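Local coordinates for protein L-asparaginase 1 (Escherichia coli, PDB 6NXC) that catalyses the hydrolysis of L-asparagine to L-aspartate and ammonium, working as an allosteric homotetramer, at residues G110-A115 / T181-A186; S137-A142 / D187-F192; R174-N179 / F192-L197. The protein carries 1 engineered substitution. All blocks are in the same frame, centred on the assembly; numbering follows the deposited sequence.

Interaction 1 (G110-A115 / T181-A186). Engineered in segment 181-186: Ala182 (natural residue Thr). With EDO (1,2-ethanediol), chain R.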
loop_
_atom_site.group_PDB
_atom_site.type_symbol
_atom_site.label_atom_id
_atom_site.label_comp_id
_atom_site.label_asym_id
_atom_site.label_seq_id
_atom_site.Cartn_x
_atom_site.Cartn_y
_atom_site.Cartn_z
ATOM N N GLY B 110 7.534 -25.735 -0.760
ATOM C CA GLY B 110 6.136 -25.366 -1.066
ATOM C C GLY B 110 5.769 -24.108 -0.346
ATOM O O GLY B 110 6.321 -23.832 0.779
ATOM N N THR B 111 4.909 -23.295 -0.929
ATOM C CA THR B 111 4.568 -22.001 -0.272
ATOM C C THR B 111 3.717 -22.224 1.000
ATOM O O THR B 111 3.815 -21.404 1.949
ATOM C CB THR B 111 3.864 -21.039 -1.252
ATOM O OG1 THR B 111 2.681 -21.744 -1.691
ATOM C CG2 THR B 111 4.841 -20.654 -2.345
ATOM N N ASP B 112 2.937 -23.289 1.110
ATOM C CA ASP B 112 1.894 -23.346 2.170
ATOM C C ASP B 112 2.516 -23.255 3.557
ATOM O O ASP B 112 1.916 -22.605 4.447
ATOM C CB ASP B 112 1.015 -24.587 2.024
ATOM C CG ASP B 112 -0.119 -24.450 1.018
ATOM O OD1 ASP B 112 -0.317 -23.390 0.464
ATOM O OD2 ASP B 112 -0.740 -25.468 0.786
ATOM N N THR B 113 3.680 -23.860 3.794
ATOM C CA THR B 113 4.276 -23.865 5.157
ATOM C C THR B 113 5.695 -23.315 5.086
ATOM O O THR B 113 6.442 -23.482 6.046
ATOM C CB THR B 113 4.162 -25.216 5.849
ATOM O OG1 THR B 113 5.077 -26.137 5.203
ATOM C CG2 THR B 113 2.756 -25.753 5.840
ATOM N N MET B 114 6.025 -22.603 4.060
ATOM C CA MET B 114 7.404 -22.026 3.914
ATOM C C MET B 114 7.751 -21.113 5.099
ATOM O O MET B 114 8.906 -21.139 5.501
ATOM C CB MET B 114 7.481 -21.121 2.696
ATOM C CG MET B 114 8.887 -20.954 2.245
ATOM S SD MET B 114 8.957 -19.780 0.774
ATOM C CE MET B 114 8.217 -20.770 -0.411
ATOM N N ALA B 115 6.785 -20.336 5.591
ATOM C CA ALA B 115 7.111 -19.449 6.706
ATOM C C ALA B 115 7.362 -20.263 7.979
ATOM O O ALA B 115 8.147 -19.742 8.853
ATOM C CB ALA B 115 6.057 -18.387 6.843
ATOM N N THR B 181 7.961 -13.734 8.852
ATOM C CA THR B 181 7.108 -13.888 7.661
ATOM C C THR B 181 5.854 -14.697 7.935
ATOM O O THR B 181 5.791 -15.546 8.890
ATOM C CB THR B 181 7.763 -14.572 6.482
ATOM O OG1 THR B 181 8.148 -15.889 6.859
ATOM C CG2 THR B 181 8.924 -13.799 5.977
ATOM N N ALA B 182 4.871 -14.466 7.074
ATOM C CA ALA B 182 3.623 -15.283 7.085
ATOM C C ALA B 182 3.126 -15.270 5.637
ATOM O O ALA B 182 3.326 -14.223 4.921
ATOM C CB ALA B 182 2.588 -14.738 8.014
ATOM N N LYS B 183 2.509 -16.352 5.212
ATOM C CA LYS B 183 1.860 -16.367 3.888
ATOM C C LYS B 183 0.574 -15.588 4.049
ATOM O O LYS B 183 -0.339 -16.179 4.528
ATOM C CB LYS B 183 1.530 -17.747 3.335
ATOM C CG LYS B 183 1.055 -17.778 1.900
ATOM C CD LYS B 183 1.007 -19.234 1.394
ATOM C CE LYS B 183 0.383 -19.359 0.036
ATOM N NZ LYS B 183 0.411 -20.772 -0.457
ATOM N N ALA B 184 0.478 -14.411 3.478
ATOM C CA ALA B 184 -0.652 -13.491 3.732
ATOM C C ALA B 184 -1.598 -13.496 2.537
ATOM O O ALA B 184 -2.769 -13.122 2.702
ATOM C CB ALA B 184 -0.118 -12.118 4.021
ATOM N N HIS B 185 -1.137 -13.775 1.309
ATOM C CA HIS B 185 -1.979 -13.620 0.100
ATOM C C HIS B 185 -1.991 -14.967 -0.609
ATOM O O HIS B 185 -1.043 -15.197 -1.324
ATOM C CB HIS B 185 -1.493 -12.416 -0.779
ATOM C CG HIS B 185 -1.417 -11.140 -0.003
ATOM N ND1 HIS B 185 -2.535 -10.564 0.601
ATOM C CD2 HIS B 185 -0.347 -10.424 0.404
ATOM C CE1 HIS B 185 -2.173 -9.513 1.317
ATOM N NE2 HIS B 185 -0.811 -9.360 1.193
ATOM N N ALA B 186 -3.074 -15.759 -0.538
ATOM C CA ALA B 186 -3.000 -17.152 -1.017
ATOM C C ALA B 186 -2.914 -17.164 -2.535
ATOM O O ALA B 186 -2.387 -18.148 -3.051
ATOM C CB ALA B 186 -4.225 -17.893 -0.567
HETATM C C1 EDO R . -1.608 -21.344 -3.172
HETATM O O1 EDO R . -1.577 -20.443 -2.092
HETATM C C2 EDO R . -1.458 -22.817 -2.851
HETATM O O2 EDO R . -2.109 -23.318 -1.616
#

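Interaction 2 (S137-A142 / D187-F192)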
loop_
_atom_site.group_PDB
_atom_site.type_symbol
_atom_site.label_atom_id
_atom_site.label_comp_id
_atom_site.label_asym_id
_atom_site.label_seq_id
_atom_site.Cartn_x
_atom_site.Cartn_y
_atom_site.Cartn_z
ATOM N N SER B 137 7.473 -21.038 -5.369
ATOM C CA SER B 137 6.651 -20.317 -6.326
ATOM C C SER B 137 5.205 -20.695 -6.169
ATOM O O SER B 137 4.846 -21.748 -5.588
ATOM C CB SER B 137 7.092 -20.613 -7.739
ATOM O OG SER B 137 6.977 -21.975 -7.973
ATOM N N GLN B 138 4.393 -19.760 -6.546
ATOM C CA GLN B 138 2.942 -19.935 -6.510
ATOM C C GLN B 138 2.482 -20.737 -7.724
ATOM O O GLN B 138 1.385 -21.292 -7.653
ATOM C CB GLN B 138 2.217 -18.596 -6.534
ATOM C CG GLN B 138 2.338 -17.830 -5.255
ATOM C CD GLN B 138 1.292 -18.220 -4.237
ATOM O OE1 GLN B 138 1.349 -19.367 -3.750
ATOM N NE2 GLN B 138 0.386 -17.298 -3.913
ATOM N N ILE B 139 3.175 -20.686 -8.822
ATOM C CA ILE B 139 2.875 -21.468 -10.073
ATOM C C ILE B 139 4.097 -22.334 -10.357
ATOM O O ILE B 139 5.246 -21.846 -10.421
ATOM C CB ILE B 139 2.611 -20.463 -11.239
ATOM C CG1 ILE B 139 1.326 -19.645 -10.977
ATOM C CG2 ILE B 139 2.535 -21.149 -12.596
ATOM C CD1 ILE B 139 1.019 -18.683 -12.049
ATOM N N PRO B 140 3.891 -23.594 -10.728
ATOM C CA PRO B 140 5.009 -24.477 -11.122
ATOM C C PRO B 140 5.859 -24.043 -12.301
ATOM O O PRO B 140 5.346 -23.441 -13.186
ATOM C CB PRO B 140 4.290 -25.770 -11.520
ATOM C CG PRO B 140 3.016 -25.718 -10.706
ATOM C CD PRO B 140 2.580 -24.268 -10.678
ATOM N N LEU B 141 7.166 -24.328 -12.257
ATOM C CA LEU B 141 8.111 -23.965 -13.328
ATOM C C LEU B 141 7.601 -24.528 -14.673
ATOM O O LEU B 141 7.775 -23.873 -15.708
ATOM C CB LEU B 141 9.455 -24.522 -12.842
ATOM C CG LEU B 141 10.728 -23.872 -13.339
ATOM C CD1 LEU B 141 10.865 -22.441 -12.866
ATOM C CD2 LEU B 141 11.927 -24.688 -12.870
ATOM N N ALA B 142 6.894 -25.669 -14.639
ATOM C CA ALA B 142 6.338 -26.418 -15.809
ATOM C C ALA B 142 5.114 -25.715 -16.399
ATOM O O ALA B 142 4.707 -26.078 -17.493
ATOM C CB ALA B 142 5.942 -27.833 -15.395
ATOM N N ASP B 187 -3.494 -16.162 -3.219
ATOM C CA ASP B 187 -3.631 -16.217 -4.681
ATOM C C ASP B 187 -2.585 -15.309 -5.370
ATOM O O ASP B 187 -2.423 -15.380 -6.597
ATOM C CB ASP B 187 -5.044 -15.935 -5.120
ATOM C CG ASP B 187 -5.963 -17.115 -4.801
ATOM O OD1 ASP B 187 -5.885 -18.164 -5.539
ATOM O OD2 ASP B 187 -6.681 -17.015 -3.778
ATOM N N GLY B 188 -1.822 -14.573 -4.614
ATOM C CA GLY B 188 -0.989 -13.489 -5.159
ATOM C C GLY B 188 0.393 -13.940 -5.460
ATOM O O GLY B 188 0.919 -14.743 -4.753
ATOM N N PHE B 189 1.059 -13.306 -6.391
ATOM C CA PHE B 189 2.506 -13.491 -6.453
ATOM C C PHE B 189 3.222 -12.882 -5.236
ATOM O O PHE B 189 4.344 -13.253 -5.019
ATOM C CB PHE B 189 3.043 -12.906 -7.744
ATOM C CG PHE B 189 2.677 -13.665 -8.985
ATOM C CD1 PHE B 189 3.034 -15.009 -9.122
ATOM C CD2 PHE B 189 1.877 -13.141 -9.969
ATOM C CE1 PHE B 189 2.702 -15.734 -10.258
ATOM C CE2 PHE B 189 1.536 -13.870 -11.091
ATOM C CZ PHE B 189 1.920 -15.152 -11.251
ATOM N N ASP B 190 2.720 -11.779 -4.680
ATOM C CA ASP B 190 3.256 -11.242 -3.360
ATOM C C ASP B 190 2.670 -12.095 -2.221
ATOM O O ASP B 190 2.018 -11.568 -1.357
ATOM C CB ASP B 190 2.816 -9.769 -3.246
ATOM C CG ASP B 190 1.295 -9.567 -3.267
ATOM O OD1 ASP B 190 0.534 -10.454 -3.781
ATOM O OD2 ASP B 190 0.824 -8.554 -2.727
ATOM N N ALA B 191 2.889 -13.387 -2.178
ATOM C CA ALA B 191 2.172 -14.295 -1.254
ATOM C C ALA B 191 2.542 -13.976 0.183
ATOM O O ALA B 191 1.793 -14.219 1.107
ATOM C CB ALA B 191 2.619 -15.677 -1.652
ATOM N N PHE B 192 3.804 -13.549 0.389
ATOM C CA PHE B 192 4.334 -13.478 1.787
ATOM C C PHE B 192 4.331 -12.012 2.252
ATOM O O PHE B 192 4.701 -11.129 1.475
ATOM C CB PHE B 192 5.718 -14.105 1.820
ATOM C CG PHE B 192 5.650 -15.617 1.702
ATOM C CD1 PHE B 192 5.301 -16.361 2.794
ATOM C CD2 PHE B 192 5.782 -16.228 0.490
ATOM C CE1 PHE B 192 5.169 -17.745 2.753
ATOM C CE2 PHE B 192 5.549 -17.589 0.407
ATOM C CZ PHE B 192 5.203 -18.329 1.520
#

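Interaction 3 (R174-N179 / F192-L197). With EDO (1,2-ethanediol), chain Q.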
loop_
_atom_site.group_PDB
_atom_site.type_symbol
_atom_site.label_atom_id
_atom_site.label_comp_id
_atom_site.label_asym_id
_atom_site.label_seq_id
_atom_site.Cartn_x
_atom_site.Cartn_y
_atom_site.Cartn_z
ATOM N N ARG B 174 11.472 -9.293 -2.797
ATOM C CA ARG B 174 11.802 -8.876 -1.421
ATOM C C ARG B 174 12.419 -10.053 -0.660
ATOM O O ARG B 174 12.070 -11.168 -0.901
ATOM C CB ARG B 174 10.558 -8.394 -0.696
ATOM C CG ARG B 174 10.120 -7.037 -1.285
ATOM C CD ARG B 174 8.675 -6.675 -0.978
ATOM N NE ARG B 174 8.610 -5.203 -0.897
ATOM C CZ ARG B 174 7.933 -4.470 0.013
ATOM N NH1 ARG B 174 7.162 -5.024 0.950
ATOM N NH2 ARG B 174 8.004 -3.151 -0.060
ATOM N N LEU B 175 13.428 -9.717 0.120
ATOM C CA LEU B 175 13.989 -10.620 1.108
ATOM C C LEU B 175 13.457 -10.250 2.475
ATOM O O LEU B 175 13.756 -9.116 2.936
ATOM C CB LEU B 175 15.501 -10.566 1.065
ATOM C CG LEU B 175 16.246 -11.648 1.848
ATOM C CD1 LEU B 175 16.118 -13.005 1.252
ATOM C CD2 LEU B 175 17.678 -11.224 2.142
ATOM N N TYR B 176 12.875 -11.240 3.171
ATOM C CA TYR B 176 12.277 -11.060 4.503
ATOM C C TYR B 176 13.090 -11.829 5.553
ATOM O O TYR B 176 13.638 -12.902 5.232
ATOM C CB TYR B 176 10.845 -11.552 4.506
ATOM C CG TYR B 176 9.946 -10.865 3.509
ATOM C CD1 TYR B 176 9.411 -9.610 3.722
ATOM C CD2 TYR B 176 9.604 -11.483 2.331
ATOM C CE1 TYR B 176 8.541 -9.028 2.810
ATOM C CE2 TYR B 176 8.793 -10.889 1.370
ATOM C CZ TYR B 176 8.180 -9.686 1.656
ATOM O OH TYR B 176 7.386 -9.094 0.698
ATOM N N ARG B 177 13.074 -11.309 6.778
ATOM C CA ARG B 177 13.534 -12.144 7.915
ATOM C C ARG B 177 12.589 -13.330 8.059
ATOM O O ARG B 177 11.393 -13.139 8.167
ATOM C CB ARG B 177 13.590 -11.302 9.169
ATOM C CG ARG B 177 14.063 -12.115 10.345
ATOM C CD ARG B 177 14.328 -11.332 11.643
ATOM N NE ARG B 177 15.553 -10.510 11.437
ATOM C CZ ARG B 177 15.820 -9.374 12.029
ATOM N NH1 ARG B 177 15.022 -8.918 12.967
ATOM N NH2 ARG B 177 16.920 -8.701 11.675
ATOM N N GLY B 178 13.095 -14.546 8.005
ATOM C CA GLY B 178 12.254 -15.775 8.020
ATOM C C GLY B 178 11.267 -15.826 9.150
ATOM O O GLY B 178 10.087 -16.175 8.844
ATOM N N ASN B 179 11.732 -15.519 10.377
ATOM C CA ASN B 179 10.899 -15.676 11.585
ATOM C C ASN B 179 9.977 -14.484 11.745
ATOM O O ASN B 179 9.369 -14.389 12.863
ATOM C CB ASN B 179 11.716 -16.009 12.819
ATOM C CG ASN B 179 12.790 -14.970 13.087
ATOM O OD1 ASN B 179 12.547 -13.761 12.831
ATOM N ND2 ASN B 179 13.800 -15.381 13.879
ATOM N N PHE B 192 3.804 -13.549 0.389
ATOM C CA PHE B 192 4.334 -13.478 1.787
ATOM C C PHE B 192 4.331 -12.012 2.252
ATOM O O PHE B 192 4.701 -11.129 1.475
ATOM C CB PHE B 192 5.718 -14.105 1.820
ATOM C CG PHE B 192 5.650 -15.617 1.702
ATOM C CD1 PHE B 192 5.301 -16.361 2.794
ATOM C CD2 PHE B 192 5.782 -16.228 0.490
ATOM C CE1 PHE B 192 5.169 -17.745 2.753
ATOM C CE2 PHE B 192 5.549 -17.589 0.407
ATOM C CZ PHE B 192 5.203 -18.329 1.520
ATOM N N ALA B 193 4.194 -11.811 3.548
ATOM C CA ALA B 193 4.507 -10.523 4.147
ATOM C C ALA B 193 5.303 -10.726 5.430
ATOM O O ALA B 193 5.349 -11.868 5.971
ATOM C CB ALA B 193 3.206 -9.853 4.384
ATOM N N SER B 194 5.799 -9.614 5.914
ATOM C CA SER B 194 6.545 -9.476 7.176
ATOM C C SER B 194 5.828 -8.357 7.941
ATOM O O SER B 194 6.176 -7.224 7.853
ATOM C CB SER B 194 7.927 -9.130 6.810
ATOM O OG SER B 194 8.616 -8.939 7.974
ATOM N N PRO B 195 4.701 -8.626 8.596
ATOM C CA PRO B 195 3.802 -7.569 8.977
ATOM C C PRO B 195 4.351 -6.644 10.052
ATOM O O PRO B 195 3.923 -5.487 10.096
ATOM C CB PRO B 195 2.498 -8.267 9.439
ATOM C CG PRO B 195 2.727 -9.714 9.361
ATOM C CD PRO B 195 4.123 -9.962 8.811
ATOM N N ASN B 196 5.302 -7.081 10.860
ATOM C CA ASN B 196 5.830 -6.264 11.967
ATOM C C ASN B 196 7.300 -5.936 11.750
ATOM O O ASN B 196 7.907 -5.375 12.617
ATOM C CB ASN B 196 5.651 -7.008 13.271
ATOM C CG ASN B 196 4.218 -7.087 13.666
ATOM O OD1 ASN B 196 3.474 -6.097 13.648
ATOM N ND2 ASN B 196 3.813 -8.281 13.947
ATOM N N LEU B 197 7.882 -6.229 10.601
ATOM C CA LEU B 197 9.262 -5.734 10.312
ATOM C C LEU B 197 9.367 -5.407 8.830
ATOM O O LEU B 197 8.925 -6.170 8.005
ATOM C CB LEU B 197 10.226 -6.890 10.670
ATOM C CG LEU B 197 11.696 -6.533 10.676
ATOM C CD1 LEU B 197 12.009 -5.683 11.870
ATOM C CD2 LEU B 197 12.646 -7.752 10.525
HETATM C C1 EDO Q . 1.441 -10.502 15.105
HETATM O O1 EDO Q . 1.409 -9.180 14.747
HETATM C C2 EDO Q . 1.959 -11.181 13.994
HETATM O O2 EDO Q . 1.139 -11.269 12.947
HETATM O O HOH W 1 11.569 -8.876 7.144
#

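Interaction 1 (G110-A115 / T181-A186)
Part of the substrate site is built here, where Thr111 and Asp112, both of which bind the substrate L-asparagine, receive the amine of Lys183. That lysine leaves the short strand 182-183 with CG anti to the backbone N (chi1 -171°) and stays extended to its tip, which carries NZ across to the turn ahead of helix 114-124. NZ donates to Thr111 OG1 at 2.8 Å and forms a salt bridge with Asp112 OD1 at 2.9 Å, reaching that oxygen almost in line with its C-O bond. Ethanediol O1, 2.6 Å from Lys183 NZ, accepts a further bond and passes one on to the Ala186 O. The diol's other oxygen donates to Asp112 OD1. A methionine in place of Lys183 would probably leave Thr111 OG1 and Asp112 OD1 without the donor they share, and Thr111 freer to turn. Nearer the start of strand 182-183, Ala115 CB packs 3.3 Å from Thr181 OG1, whose hydrogen-bond partner is Gly178 O, and also meets the backbone of the engineered Ala182. Citrate is held by the backbone N atoms of Thr111 and Asp112. The Thr-Lys-Asp grouping matches the catalytic triad described for relatives in this asparaginase family, and probably plays that part here.

Interaction 2 (S137-A142 / D187-F192)
Asp187 meets Gln138 through its backbone, with Asp187 C 3.9 Å from Gln138 NE2, while its carboxylate turns to the backbone N of Lys297 of the second subunit. Gly188 follows and supplies the one hydrogen bond between the segments: Gln138 NE2 donates to Gly188 O at 2.7 Å, with a fairly straight N-H...O angle of 160°. The carbonyl oxygen lies close to the amide plane of Gln138, yet the nitrogen approaches it from above the carbonyl plane. The Gln138 chain is bent at its second torsion (chi2 -86°), which swings the amide round to this oxygen. At Phe189 the contact becomes apolar: CZ of its ring rests 3.7 Å from Ile139 CD1, the two side chains running at a slant to each other. Gly204 of the third subunit packs against both. The chain then makes an inverse gamma turn centred on Asp190, and Ala191 presents its methyl to the amide, CB lying 3.6 Å from Gln138 NE2. NE2 also donates to Ala186 O, and OE1 has a weak bond with Thr111 OG1. Two carbonyls on the nitrogen thus settle which end of the amide is which and hold its rotation, leaving the oxygen facing a substrate-binding threonine; Gln138 probably acts as a second-shell residue for that site.

Interaction 3 (R174-N179 / F192-L197)
Leu197 CD2 sits over one face of the Arg177 guanidinium, displaced toward its rim and closest to Arg177 NH1 at 3.6 Å. Each nitrogen of the group has a partner elsewhere: NE in a salt bridge with Glu166, NH2 on Pro213 O and NH1 on Gly352 O. The arginine starts with CG anti to the backbone N and then bends at its third torsion (chi3 -71°), which folds the flat group back across the leucine methyl. The other flat group, the Tyr176 ring, is approached obliquely by the chain of 192-194. Ser194 CB lies 3.5 Å from Tyr176 CD1, and farther along the ring Phe192 O comes to 3.8 Å from Tyr176 CZ. Ser194 also opens a type I turn that ends at Leu197. Its hydroxyl, set anti to the backbone N (chi1 177°), donates to the Leu197 O at 2.8 Å, reinforcing a turn whose backbone bond is weak. A water links the segments: it accepts from Arg177 N at 2.9 Å and donates to Ser194 OG at 3.1 Å. From the turn, Asn196 reaches outward: OD1 accepts from the backbone N of Gly296, while ND2 donates to an ethanediol O1 at 2.7 Å. The direct contact is therefore largely van der Waals, and a water adds a polar link between the segments. Because several partners hold the guanidinium in position, it can offer Leu197 a steady flat surface, and the Ser194 hydroxyl both donates to the turn and accepts from the water.

In the fold
From the N terminus, the chain leaves parallel strand 104-108 through 110-115, strand 132-135 through 137-142, and then reaches strand 174-177 of the same mixed sheet. The following hairpin, with strands 182-183 and 192-193, and the turn just after it supply the second partner every time. Interaction 1 closes a span of 65 residues, interaction 2 one of 44, and interaction 3 one of just 12. None nests inside another; all three cross. Interactions 2 and 3 share Phe192, whose CZ packs 3.4 Å from Thr111 O in interaction 1. Between the hairpin strands, Ala182 N lies 2.9 Å from Ala193 O, joining interactions 1 and 3. Together they fasten the hairpin to the substrate-binding loop, the neighbouring 137-142 loop and the sheet.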